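Local coordinates for septation protein imp2 (PDB 5C1F) that binds membrane phospholipids through its F-BAR domain, links the cytoskeleton to the membrane, is required for normal septation, and takes part in medial-ring disassembly in fission yeast, at the interface of chains A and B. Sequence-based numbering; all coordinates share one arbitrary frame. Chains: chain A/B, Septation protein imp2.

Contact 1: the interface of chains A and B. Residues chain A 5, 9-10, 13, 205; chain B 297-300.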
ATOM      1  N   ASP A   5     -36.786  30.550 -17.045  1.00 75.61           N
ATOM      2  CA  ASP A   5     -35.803  29.819 -16.248  1.00 75.12           C
ATOM      3  C   ASP A   5     -35.135  28.694 -17.033  1.00 68.95           C
ATOM      4  O   ASP A   5     -35.725  28.129 -17.955  1.00 68.29           O
ATOM      5  CB  ASP A   5     -36.458  29.246 -14.988  1.00 77.88           C
ATOM      6  CG  ASP A   5     -36.693  30.295 -13.920  1.00 78.79           C
ATOM      7  OD1 ASP A   5     -36.808  31.491 -14.265  1.00 82.63           O
ATOM      8  OD2 ASP A   5     -36.763  29.922 -12.730  1.00 77.20           O
ATOM      9  N   SER A   9     -37.887  21.652 -16.621  1.00 40.05           N
ATOM     10  CA  SER A   9     -39.292  21.961 -16.856  1.00 40.69           C
ATOM     11  C   SER A   9     -39.530  22.604 -18.215  1.00 44.73           C
ATOM     12  O   SER A   9     -40.527  22.321 -18.874  1.00 52.79           O
ATOM     13  CB  SER A   9     -39.823  22.890 -15.763  1.00 42.34           C
ATOM     14  OG  SER A   9     -39.674  22.315 -14.480  1.00 49.34           O
ATOM     15  N   ASN A  10     -38.610  23.469 -18.629  1.00 42.33           N
ATOM     16  CA  ASN A  10     -38.815  24.281 -19.823  1.00 47.94           C
ATOM     17  C   ASN A  10     -38.043  23.802 -21.044  1.00 47.31           C
ATOM     18  O   ASN A  10     -38.181  24.368 -22.127  1.00 47.43           O
ATOM     19  CB  ASN A  10     -38.440  25.737 -19.536  1.00 51.88           C
ATOM     20  CG  ASN A  10     -39.339  26.377 -18.502  1.00 55.86           C
ATOM     21  OD1 ASN A  10     -40.478  25.952 -18.309  1.00 58.51           O
ATOM     22  ND2 ASN A  10     -38.836  27.409 -17.835  1.00 54.85           N
ATOM     23  N   TRP A  13     -39.349  19.070 -23.643  1.00 46.47           N
ATOM     24  CA  TRP A  13     -40.630  18.766 -24.256  1.00 50.75           C
ATOM     25  C   TRP A  13     -40.405  18.154 -25.634  1.00 54.37           C
ATOM     26  O   TRP A  13     -39.695  17.155 -25.766  1.00 52.87           O
ATOM     27  CB  TRP A  13     -41.497  20.024 -24.341  1.00 47.13           C
ATOM     28  CG  TRP A  13     -41.833  20.582 -22.990  1.00 43.14           C
ATOM     29  CD1 TRP A  13     -41.150  21.544 -22.307  1.00 44.66           C
ATOM     30  CD2 TRP A  13     -42.927  20.193 -22.150  1.00 44.81           C
ATOM     31  NE1 TRP A  13     -41.756  21.786 -21.097  1.00 40.01           N
ATOM     32  CE2 TRP A  13     -42.847  20.968 -20.976  1.00 45.74           C
ATOM     33  CE3 TRP A  13     -43.968  19.269 -22.279  1.00 42.96           C
ATOM     34  CZ2 TRP A  13     -43.768  20.847 -19.939  1.00 46.99           C
ATOM     35  CZ3 TRP A  13     -44.880  19.149 -21.249  1.00 44.11           C
ATOM     36  CH2 TRP A  13     -44.775  19.934 -20.092  1.00 47.46           C
ATOM     37  N   ARG A 205     -44.184  18.495 -15.740  1.00 38.63           N
ATOM     38  CA  ARG A 205     -43.481  19.595 -15.090  1.00 48.25           C
ATOM     39  C   ARG A 205     -42.999  19.168 -13.710  1.00 49.61           C
ATOM     40  O   ARG A 205     -41.840  19.373 -13.356  1.00 52.26           O
ATOM     41  CB  ARG A 205     -44.379  20.828 -14.968  1.00 51.51           C
ATOM     42  CG  ARG A 205     -44.053  21.691 -13.756  1.00 60.17           C
ATOM     43  CD  ARG A 205     -44.945  22.915 -13.670  1.00 67.87           C
ATOM     44  NE  ARG A 205     -44.861  23.561 -12.363  1.00 74.19           N
ATOM     45  CZ  ARG A 205     -43.822  24.275 -11.940  1.00 76.77           C
ATOM     46  NH1 ARG A 205     -42.758  24.434 -12.717  1.00 77.72           N
ATOM     47  NH2 ARG A 205     -43.842  24.825 -10.735  1.00 78.80           N
TER
ATOM     48  N   ALA B 297     -42.786  26.792 -23.013  1.00 63.28           N
ATOM     49  CA  ALA B 297     -42.844  26.620 -21.566  1.00 62.27           C
ATOM     50  C   ALA B 297     -42.237  27.809 -20.828  1.00 67.03           C
ATOM     51  O   ALA B 297     -41.214  28.355 -21.241  1.00 73.45           O
ATOM     52  CB  ALA B 297     -42.141  25.336 -21.161  1.00 61.10           C
ATOM     53  N   ASN B 298     -42.878  28.205 -19.732  1.00 65.15           N
ATOM     54  CA  ASN B 298     -42.417  29.334 -18.932  1.00 65.72           C
ATOM     55  C   ASN B 298     -42.538  29.029 -17.441  1.00 61.38           C
ATOM     56  O   ASN B 298     -43.000  29.858 -16.657  1.00 59.24           O
ATOM     57  CB  ASN B 298     -43.209  30.596 -19.286  1.00 70.35           C
ATOM     58  CG  ASN B 298     -42.538  31.866 -18.793  1.00 74.33           C
ATOM     59  OD1 ASN B 298     -41.319  31.913 -18.625  1.00 75.70           O
ATOM     60  ND2 ASN B 298     -43.334  32.903 -18.557  1.00 77.80           N
ATOM     61  N   PHE B 299     -42.122  27.826 -17.058  1.00 59.08           N
ATOM     62  CA  PHE B 299     -42.226  27.388 -15.671  1.00 62.99           C
ATOM     63  C   PHE B 299     -41.064  27.891 -14.827  1.00 67.62           C
ATOM     64  O   PHE B 299     -39.974  28.149 -15.339  1.00 66.87           O
ATOM     65  CB  PHE B 299     -42.296  25.863 -15.600  1.00 60.79           C
ATOM     66  CG  PHE B 299     -43.489  25.281 -16.297  1.00 60.81           C
ATOM     67  CD1 PHE B 299     -44.769  25.579 -15.865  1.00 63.22           C
ATOM     68  CD2 PHE B 299     -43.330  24.433 -17.379  1.00 58.88           C
ATOM     69  CE1 PHE B 299     -45.871  25.046 -16.500  1.00 64.63           C
ATOM     70  CE2 PHE B 299     -44.428  23.895 -18.019  1.00 62.55           C
ATOM     71  CZ  PHE B 299     -45.701  24.202 -17.580  1.00 65.80           C
ATOM     72  N   GLN B 300     -41.304  28.030 -13.528  1.00 71.73           N
ATOM     73  CA  GLN B 300     -40.273  28.478 -12.602  1.00 75.14           C
ATOM     74  C   GLN B 300     -39.641  27.302 -11.869  1.00 72.94           C
ATOM     75  O   GLN B 300     -40.224  26.220 -11.782  1.00 73.21           O
ATOM     76  CB  GLN B 300     -40.850  29.484 -11.604  1.00 78.18           C
ATOM     77  CG  GLN B 300     -40.834  30.916 -12.107  1.00 83.48           C
ATOM     78  CD  GLN B 300     -42.025  31.717 -11.628  1.00 93.01           C
ATOM     79  OE1 GLN B 300     -43.170  31.293 -11.778  1.00 96.49           O
ATOM     80  NE2 GLN B 300     -41.761  32.879 -11.043  1.00 97.65           N
TER
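The phenyl ring of B:Phe299 takes the aliphatic end of A:Arg205 on one face: CD sits above it, offset toward the rim, 3.8 Å from the ring centroid in a CH-pi contact. CE2 of the same ring meets CZ2 of the A:Trp13 indole at 3.7 Å, the two side chains crossing at about a right angle. The guanidinium, tilted 26° from the phenyl plane, has the carbonyl O of B:Gln300 at its edge and in its plane, and NH1 donates to it over 3.2 Å in a nearly straight bond (177° at H). A:Arg205 reaches this point with CG anti to its backbone N (chi1 150°) and the chain extended from CG to NE, so that one side chain both packs on the ring and binds the next carbonyl. The flat amide of A:Asn10 reads both backbone polar groups of B:Phe299: OD1 accepts from its N at 2.8 Å, and ND2 donates to its O at 2.8 Å, in the plane of that carbonyl and on a lone pair. ND2 also donates to the backbone O of A:Asp5, at 3.2 Å and within the amide plane, which helps fix the amide's rotation. On the A side, NE1 of A:Trp13 donates to the backbone O of A:Ser9, holding the indole beside the methyl of B:Ala297. The C-terminal tail of chain B, just past strand 294-296, thus lies against the N-terminal segment and short helix 8-11 of chain A, with long helix 162-252 of this F-BAR domain supplying the arginine.

Contact 2: the interface of chains A and B. Residues chain A 11-14, 18-19; chain B 268-270.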
ATOM      1  N   TYR A  11     -37.229  22.766 -20.879  1.00 45.85           N
ATOM      2  CA  TYR A  11     -36.321  22.379 -21.950  1.00 47.25           C
ATOM      3  C   TYR A  11     -36.350  20.892 -22.279  1.00 47.43           C
ATOM      4  O   TYR A  11     -35.459  20.390 -22.965  1.00 49.72           O
ATOM      5  CB  TYR A  11     -34.892  22.807 -21.597  1.00 42.80           C
ATOM      6  CG  TYR A  11     -34.672  24.301 -21.715  1.00 44.91           C
ATOM      7  CD1 TYR A  11     -35.050  25.162 -20.693  1.00 47.26           C
ATOM      8  CD2 TYR A  11     -34.091  24.849 -22.852  1.00 45.32           C
ATOM      9  CE1 TYR A  11     -34.858  26.528 -20.800  1.00 49.75           C
ATOM     10  CE2 TYR A  11     -33.892  26.214 -22.965  1.00 47.77           C
ATOM     11  CZ  TYR A  11     -34.278  27.049 -21.936  1.00 49.08           C
ATOM     12  OH  TYR A  11     -34.083  28.408 -22.040  1.00 51.54           O
ATOM     13  N   PHE A  12     -37.373  20.185 -21.810  1.00 44.48           N
ATOM     14  CA  PHE A  12     -37.494  18.771 -22.142  1.00 43.41           C
ATOM     15  C   PHE A  12     -38.899  18.406 -22.585  1.00 46.10           C
ATOM     16  O   PHE A  12     -39.552  17.545 -21.998  1.00 48.45           O
ATOM     17  CB  PHE A  12     -37.059  17.907 -20.961  1.00 35.74           C
ATOM     18  CG  PHE A  12     -35.571  17.809 -20.821  1.00 46.48           C
ATOM     19  CD1 PHE A  12     -34.849  16.918 -21.601  1.00 43.06           C
ATOM     20  CD2 PHE A  12     -34.888  18.626 -19.938  1.00 45.37           C
ATOM     21  CE1 PHE A  12     -33.474  16.832 -21.487  1.00 44.34           C
ATOM     22  CE2 PHE A  12     -33.513  18.544 -19.819  1.00 46.41           C
ATOM     23  CZ  PHE A  12     -32.805  17.646 -20.595  1.00 44.97           C
ATOM     24  N   TRP A  13     -39.349  19.070 -23.643  1.00 46.47           N
ATOM     25  CA  TRP A  13     -40.630  18.766 -24.256  1.00 50.75           C
ATOM     26  C   TRP A  13     -40.405  18.154 -25.634  1.00 54.37           C
ATOM     27  O   TRP A  13     -39.695  17.155 -25.766  1.00 52.87           O
ATOM     28  CB  TRP A  13     -41.497  20.024 -24.341  1.00 47.13           C
ATOM     29  CG  TRP A  13     -41.833  20.582 -22.990  1.00 43.14           C
ATOM     30  CD1 TRP A  13     -41.150  21.544 -22.307  1.00 44.66           C
ATOM     31  CD2 TRP A  13     -42.927  20.193 -22.150  1.00 44.81           C
ATOM     32  NE1 TRP A  13     -41.756  21.786 -21.097  1.00 40.01           N
ATOM     33  CE2 TRP A  13     -42.847  20.968 -20.976  1.00 45.74           C
ATOM     34  CE3 TRP A  13     -43.968  19.269 -22.279  1.00 42.96           C
ATOM     35  CZ2 TRP A  13     -43.768  20.847 -19.939  1.00 46.99           C
ATOM     36  CZ3 TRP A  13     -44.880  19.149 -21.249  1.00 44.11           C
ATOM     37  CH2 TRP A  13     -44.775  19.934 -20.092  1.00 47.46           C
ATOM     38  N   GLY A  14     -40.997  18.757 -26.660  1.00 56.20           N
ATOM     39  CA  GLY A  14     -40.901  18.226 -28.007  1.00 50.94           C
ATOM     40  C   GLY A  14     -42.249  17.740 -28.495  1.00 52.84           C
ATOM     41  O   GLY A  14     -43.109  17.373 -27.693  1.00 48.95           O
ATOM     42  N   GLU A  18     -40.283  13.894 -26.699  1.00 51.71           N
ATOM     43  CA  GLU A  18     -38.881  13.503 -26.779  1.00 49.58           C
ATOM     44  C   GLU A  18     -38.216  13.561 -25.409  1.00 46.28           C
ATOM     45  O   GLU A  18     -37.451  12.670 -25.045  1.00 51.57           O
ATOM     46  CB  GLU A  18     -38.129  14.396 -27.771  1.00 46.24           C
ATOM     47  CG  GLU A  18     -38.321  14.023 -29.239  1.00 48.65           C
ATOM     48  CD  GLU A  18     -39.600  14.583 -29.848  1.00 54.82           C
ATOM     49  OE1 GLU A  18     -40.487  15.039 -29.094  1.00 56.08           O
ATOM     50  OE2 GLU A  18     -39.714  14.572 -31.092  1.00 57.17           O
ATOM     51  N   GLY A  19     -38.519  14.611 -24.652  1.00 41.61           N
ATOM     52  CA  GLY A  19     -38.007  14.754 -23.301  1.00 40.74           C
ATOM     53  C   GLY A  19     -38.456  13.640 -22.377  1.00 36.10           C
ATOM     54  O   GLY A  19     -37.734  13.264 -21.456  1.00 56.02           O
TER
ATOM     55  N   SER B 268     -31.300  19.191 -24.433  1.00 53.31           N
ATOM     56  CA  SER B 268     -32.651  19.738 -24.567  1.00 50.77           C
ATOM     57  C   SER B 268     -33.384  19.167 -25.773  1.00 47.35           C
ATOM     58  O   SER B 268     -32.834  19.096 -26.871  1.00 52.39           O
ATOM     59  CB  SER B 268     -32.610  21.263 -24.673  1.00 52.52           C
ATOM     60  OG  SER B 268     -33.919  21.802 -24.706  1.00 53.30           O
ATOM     61  N   THR B 269     -34.631  18.762 -25.558  1.00 42.56           N
ATOM     62  CA  THR B 269     -35.413  18.114 -26.603  1.00 47.16           C
ATOM     63  C   THR B 269     -36.515  19.025 -27.129  1.00 52.25           C
ATOM     64  O   THR B 269     -37.361  18.599 -27.915  1.00 54.27           O
ATOM     65  CB  THR B 269     -36.041  16.810 -26.097  1.00 48.99           C
ATOM     66  OG1 THR B 269     -36.917  17.098 -24.999  1.00 44.51           O
ATOM     67  CG2 THR B 269     -34.958  15.845 -25.640  1.00 35.90           C
ATOM     68  N   GLY B 270     -36.501  20.280 -26.692  1.00 51.57           N
ATOM     69  CA  GLY B 270     -37.479  21.248 -27.147  1.00 52.20           C
ATOM     70  C   GLY B 270     -38.100  22.044 -26.017  1.00 51.18           C
ATOM     71  O   GLY B 270     -38.204  21.566 -24.887  1.00 48.28           O
TER
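The loop B:Ser268-B:Gly270, between helix 256-267 and strand 272-274, meets the end of helix 8-11, the linker A:Phe12-A:Gly14 and the first turn of helix 18-59 in this F-BAR dimer. A:Phe12 and B:Gly270 form a parallel beta bridge, a short piece of sheet-like pairing between the subunits. Beside it, the carbonyl O of A:Tyr11 accepts two bonds, from the hydroxyl OG of B:Ser268 at 2.7 Å and from the backbone N of B:Thr269 at 3.2 Å. With OG anti to its own backbone N (chi1 -176°), B:Ser268 brings the hydroxyl to the A:Tyr11 carbonyl and, in plane, to the edge of the A:Tyr11 ring, 3.6 Å from CD2. In the other direction, A:Trp13 N donates to B:Gly270 O over 3.0 Å, and this carbonyl oxygen also comes to the edge of the indole.

B:Thr269 pushes its side chain toward the start of helix 18-59. Its OG1 lies between its own backbone N and carbonyl carbon (chi1 61°), from where the hydroxyl donates to A:Trp13 O at 2.9 Å, approaching from above the carbonyl plane rather than on a lone pair. The same oxygen is 3.0 Å from A:Gly19 N and can accept its N-H, a hydrogen bond to the first turn of the helix. CB of B:Thr269 packs 3.6 Å from CB of A:Glu18, while the B:Thr269 side chain crosses that of A:Phe12 at about a right angle. A valine here, with no hydroxyl, takes away the donor to A:Trp13 O and the acceptor for A:Gly19 N, and would probably weaken the hold of the loop on the helix start. The ring of A:Phe12 has CA of B:Ser268 over one face, offset toward the rim.

Contact 1 and contact 2 lie about 10 Å apart, measured between the centres of their C-alpha atoms, and share A:Trp13, whose indole packs in contact 1 and whose backbone N and O carry bonds of contact 2. They also follow one another along the N-terminal stretch of chain A: helix 8-11 contributes to both. On chain B, the partners come from two separate places, the loop after helix 256-267 and the tail after strand 294-296. The partner's C-terminal region therefore holds one continuous N-terminal segment at successive points. The two-fold axis repeats both contacts with the chains exchanged, which probably helps hold the two subunits together.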